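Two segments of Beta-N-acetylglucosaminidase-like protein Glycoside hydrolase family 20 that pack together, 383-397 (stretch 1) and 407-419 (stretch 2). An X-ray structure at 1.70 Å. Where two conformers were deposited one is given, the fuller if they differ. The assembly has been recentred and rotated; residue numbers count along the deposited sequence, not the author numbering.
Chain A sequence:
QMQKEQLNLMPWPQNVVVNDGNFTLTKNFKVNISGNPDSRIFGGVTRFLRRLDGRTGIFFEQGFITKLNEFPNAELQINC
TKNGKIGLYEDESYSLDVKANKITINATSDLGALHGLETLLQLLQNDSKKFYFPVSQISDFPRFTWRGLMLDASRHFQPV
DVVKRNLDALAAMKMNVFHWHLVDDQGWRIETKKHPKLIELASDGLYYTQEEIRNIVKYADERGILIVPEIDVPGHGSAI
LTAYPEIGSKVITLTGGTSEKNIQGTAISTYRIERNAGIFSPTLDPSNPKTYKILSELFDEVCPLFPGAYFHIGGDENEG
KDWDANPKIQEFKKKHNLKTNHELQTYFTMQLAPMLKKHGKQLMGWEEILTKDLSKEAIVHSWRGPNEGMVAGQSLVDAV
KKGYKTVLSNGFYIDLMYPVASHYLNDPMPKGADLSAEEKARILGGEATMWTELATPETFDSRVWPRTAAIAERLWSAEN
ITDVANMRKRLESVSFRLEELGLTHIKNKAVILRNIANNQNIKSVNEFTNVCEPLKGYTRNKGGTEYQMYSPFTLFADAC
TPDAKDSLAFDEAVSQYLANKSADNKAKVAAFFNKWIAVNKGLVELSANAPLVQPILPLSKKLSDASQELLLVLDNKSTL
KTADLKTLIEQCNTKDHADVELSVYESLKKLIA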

# COMPACT_ATOMS: atom_id res chain seq x y z
N TRP A 383 -22.11 22.14 -7.87
CA TRP A 383 -22.23 20.71 -7.58
C TRP A 383 -23.61 20.09 -7.73
O TRP A 383 -23.70 18.82 -7.95
N ARG A 384 -24.66 20.90 -7.73
CA ARG A 384 -26.03 20.38 -7.79
C ARG A 384 -26.52 20.20 -9.19
O ARG A 384 -26.21 20.98 -10.09
N GLY A 385 -27.36 19.20 -9.37
CA GLY A 385 -27.86 18.82 -10.67
C GLY A 385 -29.09 17.94 -10.48
O GLY A 385 -29.82 18.09 -9.50
N PRO A 386 -29.33 17.00 -11.37
CA PRO A 386 -30.58 16.24 -11.26
C PRO A 386 -30.79 15.43 -9.99
O PRO A 386 -31.91 15.25 -9.57
N ASN A 387 -29.72 14.95 -9.38
CA ASN A 387 -29.85 14.27 -8.07
C ASN A 387 -30.43 15.17 -6.95
O ASN A 387 -30.94 14.65 -5.96
N GLU A 388 -30.33 16.47 -7.10
CA GLU A 388 -30.84 17.52 -6.16
C GLU A 388 -32.02 18.24 -6.76
O GLU A 388 -32.45 19.27 -6.25
N GLY A 389 -32.56 17.69 -7.85
CA GLY A 389 -33.71 18.26 -8.56
C GLY A 389 -33.46 19.47 -9.42
O GLY A 389 -34.41 20.22 -9.75
N MET A 390 -32.19 19.67 -9.78
CA MET A 390 -31.76 20.82 -10.56
C MET A 390 -31.32 20.39 -11.94
O MET A 390 -31.22 19.21 -12.23
N VAL A 391 -31.06 21.37 -12.80
CA VAL A 391 -30.53 21.10 -14.15
C VAL A 391 -29.01 21.09 -14.04
O VAL A 391 -28.43 22.00 -13.44
N ALA A 392 -28.41 20.03 -14.57
CA ALA A 392 -26.93 19.86 -14.56
C ALA A 392 -26.26 21.11 -15.14
O ALA A 392 -26.60 21.60 -16.24
N GLY A 393 -25.32 21.68 -14.40
CA GLY A 393 -24.53 22.83 -14.92
C GLY A 393 -25.22 24.18 -14.69
O GLY A 393 -24.59 25.26 -14.82
N GLN A 394 -26.52 24.21 -14.32
CA GLN A 394 -27.21 25.50 -14.31
C GLN A 394 -26.65 26.44 -13.23
O GLN A 394 -26.59 27.64 -13.40
N SER A 395 -26.23 25.92 -12.07
CA SER A 395 -25.73 26.82 -11.07
C SER A 395 -24.42 27.48 -11.51
O SER A 395 -24.03 28.54 -11.00
N LEU A 396 -23.69 26.79 -12.40
CA LEU A 396 -22.46 27.33 -12.91
C LEU A 396 -22.77 28.46 -13.89
O LEU A 396 -22.13 29.51 -13.84
N VAL A 397 -23.69 28.19 -14.79
CA VAL A 397 -24.18 29.21 -15.77
C VAL A 397 -24.62 30.43 -15.02
O VAL A 397 -24.17 31.56 -15.29
N VAL A 407 -16.06 26.61 -10.42
CA VAL A 407 -15.49 25.30 -10.69
C VAL A 407 -16.63 24.31 -10.71
O VAL A 407 -17.50 24.36 -9.84
N LEU A 408 -16.64 23.43 -11.73
CA LEU A 408 -17.69 22.45 -11.90
C LEU A 408 -17.27 21.12 -11.24
O LEU A 408 -16.25 20.50 -11.60
N SER A 409 -18.05 20.67 -10.28
CA SER A 409 -18.02 19.26 -9.81
C SER A 409 -19.26 18.43 -10.13
O SER A 409 -19.14 17.19 -10.19
N ASN A 410 -20.41 19.06 -10.34
CA ASN A 410 -21.58 18.32 -10.79
C ASN A 410 -21.23 17.50 -12.04
O ASN A 410 -20.56 18.05 -12.95
N GLY A 411 -21.61 16.22 -12.04
CA GLY A 411 -21.31 15.29 -13.15
C GLY A 411 -19.95 14.62 -13.07
O GLY A 411 -19.59 13.80 -13.92
N PHE A 412 -19.16 14.96 -12.00
CA PHE A 412 -17.87 14.33 -11.71
C PHE A 412 -17.91 13.70 -10.27
O PHE A 412 -16.85 13.58 -9.60
N TYR A 413 -19.08 13.20 -9.91
CA TYR A 413 -19.29 12.55 -8.59
C TYR A 413 -18.93 11.07 -8.71
O TYR A 413 -19.79 10.20 -8.72
N ILE A 414 -17.62 10.80 -8.73
CA ILE A 414 -17.07 9.44 -8.98
C ILE A 414 -17.46 8.46 -7.85
O ILE A 414 -17.51 7.26 -8.06
N ASP A 415 -17.80 8.97 -6.65
CA ASP A 415 -18.21 8.10 -5.59
C ASP A 415 -19.49 7.37 -5.84
O ASP A 415 -19.73 6.33 -5.20
N LEU A 416 -20.35 7.87 -6.77
CA LEU A 416 -21.67 7.30 -6.97
C LEU A 416 -21.65 6.10 -7.91
O LEU A 416 -22.68 5.54 -8.25
N MET A 417 -20.46 5.79 -8.42
CA MET A 417 -20.23 4.57 -9.20
C MET A 417 -20.87 4.55 -10.58
O MET A 417 -21.17 3.47 -11.15
N TYR A 418 -21.08 5.73 -11.12
CA TYR A 418 -21.61 5.84 -12.53
C TYR A 418 -20.59 5.40 -13.56
O TYR A 418 -19.38 5.39 -13.35
N PRO A 419 -21.09 5.04 -14.76
CA PRO A 419 -20.18 4.66 -15.84
C PRO A 419 -19.24 5.79 -16.24
O PRO A 419 -19.64 6.99 -16.17

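Packing of 407-419 against 383-397, followed along the second stretch. Val407, in the strand, points its CA-to-CB bond away from the first stretch, and its side chain (chi1 t) makes no contact there. Leu408 starts sideways, but its t, p rotamer brings the end of the side chain nearer; the buried Leu396 (t, t), whose CA-to-CB bond points toward the second stretch from the helix, sets CD1 3.8 Å from Leu408 CB, an apolar contact. Asn410 is the centre of the interface and has the largest covered area. Its CA-to-CB bond points toward the first stretch, and with chi1 t its amide reaches the backbone: ND2 donates to Trp383 O at 2.9 Å, nearly straight at 168°. The same ND2 lies 3.3 Å from Gly385 N, but both are donors and no bond forms; Gly385 N instead donates to Glu388 OE1 at 2.9 Å. A CB on Gly385 would clash with Asn410 ND2, so the missing side chain leaves room for the amide. Water 1 accepts from Asn410 ND2 (3.2 Å) and Asn387 N (3.0 Å) and donates to Glu388 OE1 (3.1 Å), tying the amide to Asn387 and Glu388. On the other amide atom, Asn410 OD1 is 3.4 Å from Ala392 CB. Gly411, at positive phi, and Phe412 make no contact. Tyr413 (m) points its CA-to-CB bond toward the first stretch and packs on Trp383 (p): Tyr413 OH lies 3.2 Å from Trp383 CB, and Tyr413 CZ 4.0 Å from Trp383 CE3. Leu416 (m, t) points inward, its CD1 3.7 Å from Asn387 ND2. After Met417, out of reach, Tyr418 (m) closes the contact: ND2 of Asn387 (chi1 m), at the edge of the Tyr418 ring and near its plane, donates to Tyr418 OH at 3.0 Å. Water 2 lies 2.6 Å from Tyr418 OH and donates weakly to Asn387 OD1 at 3.5 Å.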

# COMPACT_ATOMS: atom_id res chain seq x y z
CB TRP A 383 -21.70 20.41 -6.19
CG TRP A 383 -22.63 20.77 -5.07
CD1 TRP A 383 -22.69 21.94 -4.44
CD2 TRP A 383 -23.55 19.89 -4.38
NE1 TRP A 383 -23.60 21.91 -3.40
CE2 TRP A 383 -24.14 20.65 -3.33
CE3 TRP A 383 -23.95 18.56 -4.57
CZ2 TRP A 383 -25.10 20.11 -2.48
CZ3 TRP A 383 -24.87 18.02 -3.69
CH2 TRP A 383 -25.48 18.82 -2.70
CB ARG A 384 -26.93 21.26 -6.93
CG ARG A 384 -26.49 21.30 -5.49
CD ARG A 384 -27.27 22.29 -4.69
NE ARG A 384 -28.60 21.86 -4.63
CZ ARG A 384 -29.57 22.75 -4.56
NH1 ARG A 384 -29.26 24.06 -4.59
NH2 ARG A 384 -30.82 22.31 -4.48
CB PRO A 386 -30.55 15.33 -12.51
CG PRO A 386 -29.07 15.24 -12.86
CD PRO A 386 -28.55 16.64 -12.55
CB ASN A 387 -28.51 13.70 -7.60
CG ASN A 387 -27.96 12.61 -8.48
OD1 ASN A 387 -28.66 12.03 -9.34
ND2 ASN A 387 -26.69 12.32 -8.32
CB GLU A 388 -29.67 18.48 -5.86
CG GLU A 388 -28.46 17.87 -5.18
CD GLU A 388 -27.61 16.93 -6.01
OE1 GLU A 388 -27.32 17.26 -7.20
OE2 GLU A 388 -27.15 15.89 -5.43
CB MET A 390 -30.56 21.45 -9.88
CG MET A 390 -30.84 22.78 -9.24
SD MET A 390 -30.27 22.73 -7.56
CE MET A 390 -31.94 22.46 -6.93
CB VAL A 391 -30.97 22.19 -15.15
CG1 VAL A 391 -30.18 22.06 -16.43
CG2 VAL A 391 -32.52 22.14 -15.42
CB ALA A 392 -26.53 18.67 -15.36
CB GLN A 394 -28.71 25.31 -14.08
CG GLN A 394 -29.54 26.58 -14.30
CD GLN A 394 -29.44 27.08 -15.75
OE1 GLN A 394 -29.58 26.29 -16.71
NE2 GLN A 394 -29.12 28.35 -15.91
CB SER A 395 -25.57 26.12 -9.72
OG SER A 395 -24.78 24.93 -9.82
CB LEU A 396 -21.60 26.25 -13.59
CG LEU A 396 -20.37 26.66 -14.36
CD1 LEU A 396 -19.31 25.60 -14.42
CD2 LEU A 396 -20.69 27.08 -15.82
CB VAL A 397 -25.32 28.69 -16.58
CG1 VAL A 397 -25.90 29.86 -17.39
CG2 VAL A 397 -24.82 27.60 -17.51
CB VAL A 407 -14.50 24.89 -9.52
CG1 VAL A 407 -14.00 23.45 -9.69
CG2 VAL A 407 -13.30 25.82 -9.47
CB LEU A 408 -18.00 22.22 -13.34
CG LEU A 408 -19.21 21.33 -13.55
CD1 LEU A 408 -20.50 21.90 -12.98
CD2 LEU A 408 -19.46 20.84 -14.98
CB SER A 409 -17.64 19.12 -8.31
OG SER A 409 -16.27 19.44 -8.18
CB ASN A 410 -22.72 19.28 -11.21
CG ASN A 410 -23.99 18.52 -11.55
OD1 ASN A 410 -24.33 18.32 -12.74
ND2 ASN A 410 -24.56 17.90 -10.51
CB PHE A 412 -16.74 15.35 -11.76
CG PHE A 412 -16.50 16.02 -13.11
CD1 PHE A 412 -16.43 15.31 -14.29
CD2 PHE A 412 -16.25 17.38 -13.18
CE1 PHE A 412 -16.07 15.93 -15.49
CE2 PHE A 412 -15.96 18.00 -14.37
CZ PHE A 412 -15.86 17.28 -15.55
CB TYR A 413 -20.71 12.79 -8.08
CG TYR A 413 -20.79 14.09 -7.30
CD1 TYR A 413 -20.41 15.29 -7.88
CD2 TYR A 413 -21.18 14.11 -5.97
CE1 TYR A 413 -20.41 16.47 -7.14
CE2 TYR A 413 -21.27 15.31 -5.25
CZ TYR A 413 -20.78 16.44 -5.82
OH TYR A 413 -20.73 17.59 -5.06
CB ILE A 414 -15.52 9.50 -9.12
CG1 ILE A 414 -14.86 10.35 -8.08
CG2 ILE A 414 -15.12 10.09 -10.44
CD1 ILE A 414 -13.35 10.19 -8.01
CB ASP A 415 -18.32 8.92 -4.27
CG ASP A 415 -19.37 9.98 -4.35
OD1 ASP A 415 -19.29 10.78 -5.30
OD2 ASP A 415 -20.29 10.03 -3.47
CB LEU A 416 -22.59 8.44 -7.49
CG LEU A 416 -22.73 9.58 -6.43
CD1 LEU A 416 -23.66 10.67 -7.02
CD2 LEU A 416 -23.11 9.15 -5.03
CB MET A 417 -20.55 3.27 -8.41
CG MET A 417 -19.91 3.26 -7.01
SD MET A 417 -18.18 3.73 -6.97
CE MET A 417 -17.43 2.35 -7.77
CB TYR A 418 -22.04 7.29 -12.76
CG TYR A 418 -23.09 7.89 -11.85
CD1 TYR A 418 -24.20 7.21 -11.49
CD2 TYR A 418 -22.98 9.20 -11.42
CE1 TYR A 418 -25.19 7.75 -10.73
CE2 TYR A 418 -23.96 9.78 -10.65
CZ TYR A 418 -25.06 9.07 -10.29
OH TYR A 418 -26.08 9.64 -9.53
CB PRO A 419 -21.13 4.34 -17.00
CG PRO A 419 -22.46 4.18 -16.37
CD PRO A 419 -22.50 5.07 -15.14
O HOH W 1 -26.84 15.76 -9.84
O HOH W 2 -28.41 8.57 -9.39